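Local coordinates for protein peptidase, M20/M25/M40 family (Staphylococcus aureus, PDB 4EWT) that probably hydrolyses the amide bond of N-acyl amino acids, acting as a manganese-bound amidohydrolase of the M20 metallopeptidase family, at residues A[80-85]-A[100-105]; A[305-310]-A[343-348]. All blocks are in the same frame, centred on the assembly; numbering follows the deposited sequence.

Contact 1: residues A[80-85]-A[100-105]; sequences DALPIT and MHACGH. With MN (manganese (II) ion), chain F; MN (manganese (II) ion), chain E.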
loop_
_atom_site.group_PDB
_atom_site.type_symbol
_atom_site.label_atom_id
_atom_site.label_comp_id
_atom_site.label_asym_id
_atom_site.label_seq_id
_atom_site.Cartn_x
_atom_site.Cartn_y
_atom_site.Cartn_z
ATOM N N ASP A 80 -18.355 38.873 0.891
ATOM C CA ASP A 80 -17.148 38.660 0.087
ATOM C C ASP A 80 -17.425 37.743 -1.100
ATOM O O ASP A 80 -18.319 36.887 -1.047
ATOM C CB ASP A 80 -15.977 38.117 0.930
ATOM C CG ASP A 80 -16.297 36.787 1.616
ATOM O OD1 ASP A 80 -17.471 36.531 1.979
ATOM O OD2 ASP A 80 -15.350 35.997 1.822
ATOM N N ALA A 81 -16.657 37.936 -2.168
ATOM C CA ALA A 81 -16.753 37.106 -3.369
ATOM C C ALA A 81 -15.540 36.176 -3.488
ATOM O O ALA A 81 -14.728 36.107 -2.568
ATOM C CB ALA A 81 -16.891 37.980 -4.599
ATOM N N LEU A 82 -15.416 35.483 -4.623
ATOM C CA LEU A 82 -14.379 34.459 -4.826
ATOM C C LEU A 82 -13.497 34.723 -6.059
ATOM O O LEU A 82 -13.931 35.416 -6.982
ATOM C CB LEU A 82 -15.038 33.085 -4.961
ATOM C CG LEU A 82 -15.654 32.460 -3.712
ATOM C CD1 LEU A 82 -16.803 31.544 -4.104
ATOM C CD2 LEU A 82 -14.597 31.709 -2.922
ATOM N N PRO A 83 -12.258 34.172 -6.076
ATOM C CA PRO A 83 -11.366 34.301 -7.240
ATOM C C PRO A 83 -11.757 33.357 -8.390
ATOM O O PRO A 83 -11.060 32.375 -8.658
ATOM C CB PRO A 83 -9.991 33.922 -6.670
ATOM C CG PRO A 83 -10.302 32.963 -5.562
ATOM C CD PRO A 83 -11.591 33.475 -4.954
ATOM N N ILE A 84 -12.867 33.670 -9.056
ATOM C CA ILE A 84 -13.447 32.812 -10.092
ATOM C C ILE A 84 -13.889 33.654 -11.290
ATOM O O ILE A 84 -14.547 34.686 -11.123
ATOM C CB ILE A 84 -14.654 32.001 -9.527
ATOM C CG1 ILE A 84 -14.173 30.943 -8.520
ATOM C CG2 ILE A 84 -15.464 31.347 -10.644
ATOM C CD1 ILE A 84 -15.198 30.568 -7.488
ATOM N N THR A 85 -13.594 33.182 -12.482
ATOM C CA THR A 85 -13.968 33.861 -13.687
ATOM C C THR A 85 -15.377 33.512 -14.068
ATOM O O THR A 85 -15.654 32.379 -14.366
ATOM C CB THR A 85 -13.021 33.456 -14.795
ATOM O OG1 THR A 85 -11.762 34.067 -14.551
ATOM C CG2 THR A 85 -13.539 33.909 -16.098
ATOM N N MET A 100 -15.909 36.733 -8.830
ATOM C CA MET A 100 -17.333 36.432 -9.008
ATOM C C MET A 100 -18.020 36.096 -7.677
ATOM O O MET A 100 -17.448 35.377 -6.843
ATOM C CB MET A 100 -17.484 35.229 -9.947
ATOM C CG MET A 100 -18.904 34.689 -10.077
ATOM S SD MET A 100 -18.984 33.101 -10.933
ATOM C CE MET A 100 -20.763 32.877 -10.958
ATOM N N HIS A 101 -19.247 36.589 -7.491
ATOM C CA HIS A 101 -20.092 36.138 -6.379
ATOM C C HIS A 101 -20.671 34.750 -6.669
ATOM O O HIS A 101 -21.850 34.621 -7.029
ATOM C CB HIS A 101 -21.211 37.134 -6.070
ATOM C CG HIS A 101 -20.816 38.206 -5.103
ATOM N ND1 HIS A 101 -20.510 37.944 -3.783
ATOM C CD2 HIS A 101 -20.690 39.546 -5.263
ATOM C CE1 HIS A 101 -20.205 39.075 -3.173
ATOM N NE2 HIS A 101 -20.303 40.061 -4.049
ATOM N N ALA A 102 -19.827 33.728 -6.502
ATOM C CA ALA A 102 -20.166 32.352 -6.837
ATOM C C ALA A 102 -20.774 31.549 -5.678
ATOM O O ALA A 102 -20.896 30.324 -5.781
ATOM C CB ALA A 102 -18.923 31.625 -7.402
ATOM N N CYS A 103 -21.152 32.233 -4.594
ATOM C CA CYS A 103 -21.738 31.576 -3.406
ATOM C C CYS A 103 -23.016 32.269 -2.904
ATOM O O CYS A 103 -23.545 31.921 -1.844
ATOM C CB CYS A 103 -20.708 31.481 -2.273
ATOM S SG CYS A 103 -20.919 30.063 -1.154
ATOM N N GLY A 104 -23.497 33.255 -3.661
ATOM C CA GLY A 104 -24.767 33.915 -3.371
ATOM C C GLY A 104 -24.683 34.948 -2.264
ATOM O O GLY A 104 -25.707 35.352 -1.715
ATOM N N HIS A 105 -23.465 35.379 -1.942
ATOM C CA HIS A 105 -23.241 36.392 -0.902
ATOM C C HIS A 105 -23.828 37.752 -1.302
ATOM O O HIS A 105 -24.242 38.528 -0.447
ATOM C CB HIS A 105 -21.748 36.530 -0.587
ATOM C CG HIS A 105 -21.148 35.334 0.088
ATOM N ND1 HIS A 105 -19.877 35.347 0.621
ATOM C CD2 HIS A 105 -21.640 34.093 0.319
ATOM C CE1 HIS A 105 -19.610 34.169 1.150
ATOM N NE2 HIS A 105 -20.660 33.389 0.977
HETATM MN MN MN F . -21.158 31.169 1.183
HETATM MN MN MN E . -18.610 29.689 -0.467
HETATM O O HOH W 1 -19.025 30.131 1.888
HETATM O O HOH W 2 -21.345 31.843 3.330
#

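Contact 2: residues A[305-310]-A[343-348]; sequences EFTEYV and PSAFIY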
loop_
_atom_site.group_PDB
_atom_site.type_symbol
_atom_site.label_atom_id
_atom_site.label_comp_id
_atom_site.label_asym_id
_atom_site.label_seq_id
_atom_site.Cartn_x
_atom_site.Cartn_y
_atom_site.Cartn_z
ATOM N N GLU A 305 -32.211 23.709 20.642
ATOM C CA GLU A 305 -33.324 24.519 21.183
ATOM C C GLU A 305 -33.710 25.641 20.220
ATOM O O GLU A 305 -34.870 25.760 19.819
ATOM C CB GLU A 305 -32.969 25.136 22.548
ATOM C CG GLU A 305 -32.836 24.150 23.701
ATOM C CD GLU A 305 -32.241 24.787 24.953
ATOM O OE1 GLU A 305 -31.108 24.398 25.330
ATOM O OE2 GLU A 305 -32.898 25.676 25.551
ATOM N N PHE A 306 -32.725 26.457 19.850
ATOM C CA PHE A 306 -32.985 27.609 18.994
ATOM C C PHE A 306 -33.427 27.188 17.594
ATOM O O PHE A 306 -34.394 27.738 17.074
ATOM C CB PHE A 306 -31.775 28.551 18.950
ATOM C CG PHE A 306 -32.013 29.816 18.168
ATOM C CD1 PHE A 306 -33.028 30.694 18.525
ATOM C CD2 PHE A 306 -31.208 30.132 17.081
ATOM C CE1 PHE A 306 -33.249 31.862 17.810
ATOM C CE2 PHE A 306 -31.416 31.300 16.358
ATOM C CZ PHE A 306 -32.440 32.168 16.721
ATOM N N THR A 307 -32.752 26.202 17.005
ATOM C CA THR A 307 -33.086 25.741 15.650
ATOM C C THR A 307 -34.499 25.199 15.569
ATOM O O THR A 307 -35.201 25.458 14.590
ATOM C CB THR A 307 -32.106 24.670 15.123
ATOM O OG1 THR A 307 -30.774 25.185 15.154
ATOM C CG2 THR A 307 -32.449 24.266 13.689
ATOM N N GLU A 308 -34.918 24.445 16.585
ATOM C CA GLU A 308 -36.281 23.915 16.606
ATOM C C GLU A 308 -37.291 25.030 16.806
ATOM O O GLU A 308 -38.354 25.033 16.176
ATOM C CB GLU A 308 -36.464 22.831 17.674
ATOM C CG GLU A 308 -37.417 21.717 17.237
ATOM C CD GLU A 308 -36.829 20.841 16.128
ATOM O OE1 GLU A 308 -37.474 20.690 15.063
ATOM O OE2 GLU A 308 -35.716 20.307 16.319
ATOM N N TYR A 309 -36.958 25.983 17.674
ATOM C CA TYR A 309 -37.765 27.186 17.803
ATOM C C TYR A 309 -37.959 27.854 16.439
ATOM O O TYR A 309 -39.068 28.253 16.099
ATOM C CB TYR A 309 -37.146 28.170 18.805
ATOM C CG TYR A 309 -37.709 29.562 18.668
ATOM C CD1 TYR A 309 -38.899 29.914 19.302
ATOM C CD2 TYR A 309 -37.069 30.519 17.881
ATOM C CE1 TYR A 309 -39.429 31.176 19.165
ATOM C CE2 TYR A 309 -37.593 31.791 17.736
ATOM C CZ TYR A 309 -38.774 32.109 18.385
ATOM O OH TYR A 309 -39.311 33.356 18.251
ATOM N N VAL A 310 -36.878 27.963 15.661
ATOM C CA VAL A 310 -36.923 28.631 14.356
ATOM C C VAL A 310 -37.870 27.919 13.387
ATOM O O VAL A 310 -38.698 28.557 12.731
ATOM C CB VAL A 310 -35.503 28.805 13.738
ATOM C CG1 VAL A 310 -35.584 29.158 12.258
ATOM C CG2 VAL A 310 -34.715 29.860 14.502
ATOM N N PRO A 343 -25.744 30.373 21.057
ATOM C CA PRO A 343 -26.648 29.419 20.424
ATOM C C PRO A 343 -27.170 30.001 19.114
ATOM O O PRO A 343 -27.680 31.133 19.088
ATOM C CB PRO A 343 -27.784 29.268 21.445
ATOM C CG PRO A 343 -27.664 30.423 22.349
ATOM C CD PRO A 343 -26.230 30.806 22.377
ATOM N N SER A 344 -27.003 29.256 18.025
ATOM C CA SER A 344 -27.330 29.795 16.709
ATOM C C SER A 344 -28.030 28.769 15.833
ATOM O O SER A 344 -28.065 27.576 16.160
ATOM C CB SER A 344 -26.066 30.300 16.007
ATOM O OG SER A 344 -25.239 31.004 16.911
ATOM N N ALA A 345 -28.601 29.266 14.735
ATOM C CA ALA A 345 -29.203 28.442 13.704
ATOM C C ALA A 345 -28.808 29.002 12.343
ATOM O O ALA A 345 -28.990 30.191 12.059
ATOM C CB ALA A 345 -30.707 28.417 13.846
ATOM N N PHE A 346 -28.234 28.141 11.516
ATOM C CA PHE A 346 -27.892 28.496 10.150
ATOM C C PHE A 346 -28.844 27.697 9.299
ATOM O O PHE A 346 -28.835 26.469 9.351
ATOM C CB PHE A 346 -26.437 28.116 9.869
ATOM C CG PHE A 346 -25.873 28.686 8.590
ATOM C CD1 PHE A 346 -25.712 30.067 8.423
ATOM C CD2 PHE A 346 -25.466 27.842 7.569
ATOM C CE1 PHE A 346 -25.158 30.588 7.242
ATOM C CE2 PHE A 346 -24.900 28.353 6.384
ATOM C CZ PHE A 346 -24.751 29.726 6.229
ATOM N N ILE A 347 -29.699 28.387 8.554
ATOM C CA ILE A 347 -30.722 27.704 7.759
ATOM C C ILE A 347 -30.557 27.994 6.267
ATOM O O ILE A 347 -29.811 28.890 5.879
ATOM C CB ILE A 347 -32.168 28.031 8.245
ATOM C CG1 ILE A 347 -32.498 29.508 8.043
ATOM C CG2 ILE A 347 -32.359 27.599 9.706
ATOM C CD1 ILE A 347 -33.944 29.879 8.317
ATOM N N TYR A 348 -31.251 27.228 5.436
ATOM C CA TYR A 348 -31.064 27.315 4.003
ATOM C C TYR A 348 -32.328 27.728 3.264
ATOM O O TYR A 348 -33.432 27.313 3.627
ATOM C CB TYR A 348 -30.592 25.974 3.450
ATOM C CG TYR A 348 -29.398 25.365 4.147
ATOM C CD1 TYR A 348 -28.150 25.988 4.119
ATOM C CD2 TYR A 348 -29.512 24.148 4.812
ATOM C CE1 TYR A 348 -27.043 25.415 4.738
ATOM C CE2 TYR A 348 -28.410 23.561 5.433
ATOM C CZ TYR A 348 -27.183 24.206 5.396
ATOM O OH TYR A 348 -26.094 23.639 6.012
#

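Contact 1: residues A[80-85]-A[100-105]
With chi1 of 59° Asp-80 tucks CG between its backbone N and carbonyl carbon, while chi1 of -68° sets His-105 CG beside its own backbone N; from these positions the carboxylate and the ring meet. ND1 of His-105 is shared between two weak hydrogen bonds, at 2.8 Å to Asp-80 O and 3.0 Å to Asp-80 OD1. Carboxylate and ring planes lie 32° apart, with CG of Asp-80 at the ring edge. Though weak, the two bonds probably help to set the rotation of the ring, whose His-105 NE2 binds a manganese ion at 2.3 Å. The other carboxylate oxygen, OD2, is hydrogen-bonded to Ser-30 and to the backbone N of Glu-139, itself a metal ligand. Farther along, Leu-82 and Met-100 form one antiparallel hydrogen-bonded pair, N to O in both directions. Flanking it, Ala-81 CB sits over the centre of one face of the His-101 ring in a CH-pi contact, 3.8 Å from the centroid. CD1 of Leu-82 and CD1 of Ile-84 both reach Ala-102 CB, each at 3.9 Å. Beyond Ala-102, Cys-103 SG bridges the two manganese ions, whose shells His-164, Glu-139 and His-362 help complete. A carboxylate in the second shell behind a histidine ligand, beside a bridging cysteine, is consistent with the dinuclear centre of M20-family amidohydrolases.

Contact 2: residues A[305-310]-A[343-348]
Pro-343 opens the contact through its carbonyl oxygen, which lies 4.2 Å from CD2 of Phe-306 and is hydrogen-bonded to ND1 of His-159, the residue whose ring stacks on that of Phe-306. Next, Ser-344 turns its side chain away from the helix, where OG bonds to Arg-342 O, and presents its backbone instead. With CG anti to the backbone N (chi1 -176°), the Phe-306 ring comes edge-on to the peptide joining Ser-344 to Ala-345: its CD2 stands 3.6 Å from Ala-345 N, and the amide nitrogen and Ser-344 C lie near the ring plane. Ala-345 is the centre of the interface. Ala-345 CB points at the helix and is met by CD2 of Phe-306 at 3.7 Å, by Thr-307 OG1 at 3.5 Å and, more distantly, by Val-310 CG2. The threonine hydroxyl merely packs on this methyl, for it is hydrogen-bonded to Asp-303 O one turn earlier. Val-310 CG2 also rests 3.9 Å above one face of the Phe-306 ring, offset toward its rim, so that the helix side chains brace one another. Phe-346 faces away, and Ile-347 comes back to the helix, its CD1 meeting Val-310 CG1 at 4.3 Å. The axes of segments 305-310 and 344-348 approach to 7.1 Å at 49°, so the helix packs on the mixed sheet turned well away from the strand direction. Between the two segments, van der Waals packing and a ring edge on a peptide make the contact without a hydrogen bond; polar bonds to the strand come from Asn-302 and Asp-303, just before the helix.

From the N terminus, the chain first leaves strand 72-78 of the mixed sheet, and contact 1 closes a loop of 14 irregular residues at the start of helix 105-120. Contact 2 follows in series, neither enclosing nor crossing the first: it brackets 32 residues that include the rest of helix 304-316, strand 322-325 and helix 335-341. The two centres are 26 Å apart on opposite sides of the chain's centre, with nearest atoms about 8 Å apart. The sheet relates them, since strands 72-78 and 344-350 both flank strand 159-166, which carries the manganese ligand His-164. Contact 1 joins the two ends of the loop that brings Cys-103 and His-105 to the metals, and contact 2 fixes a helix against the same sheet.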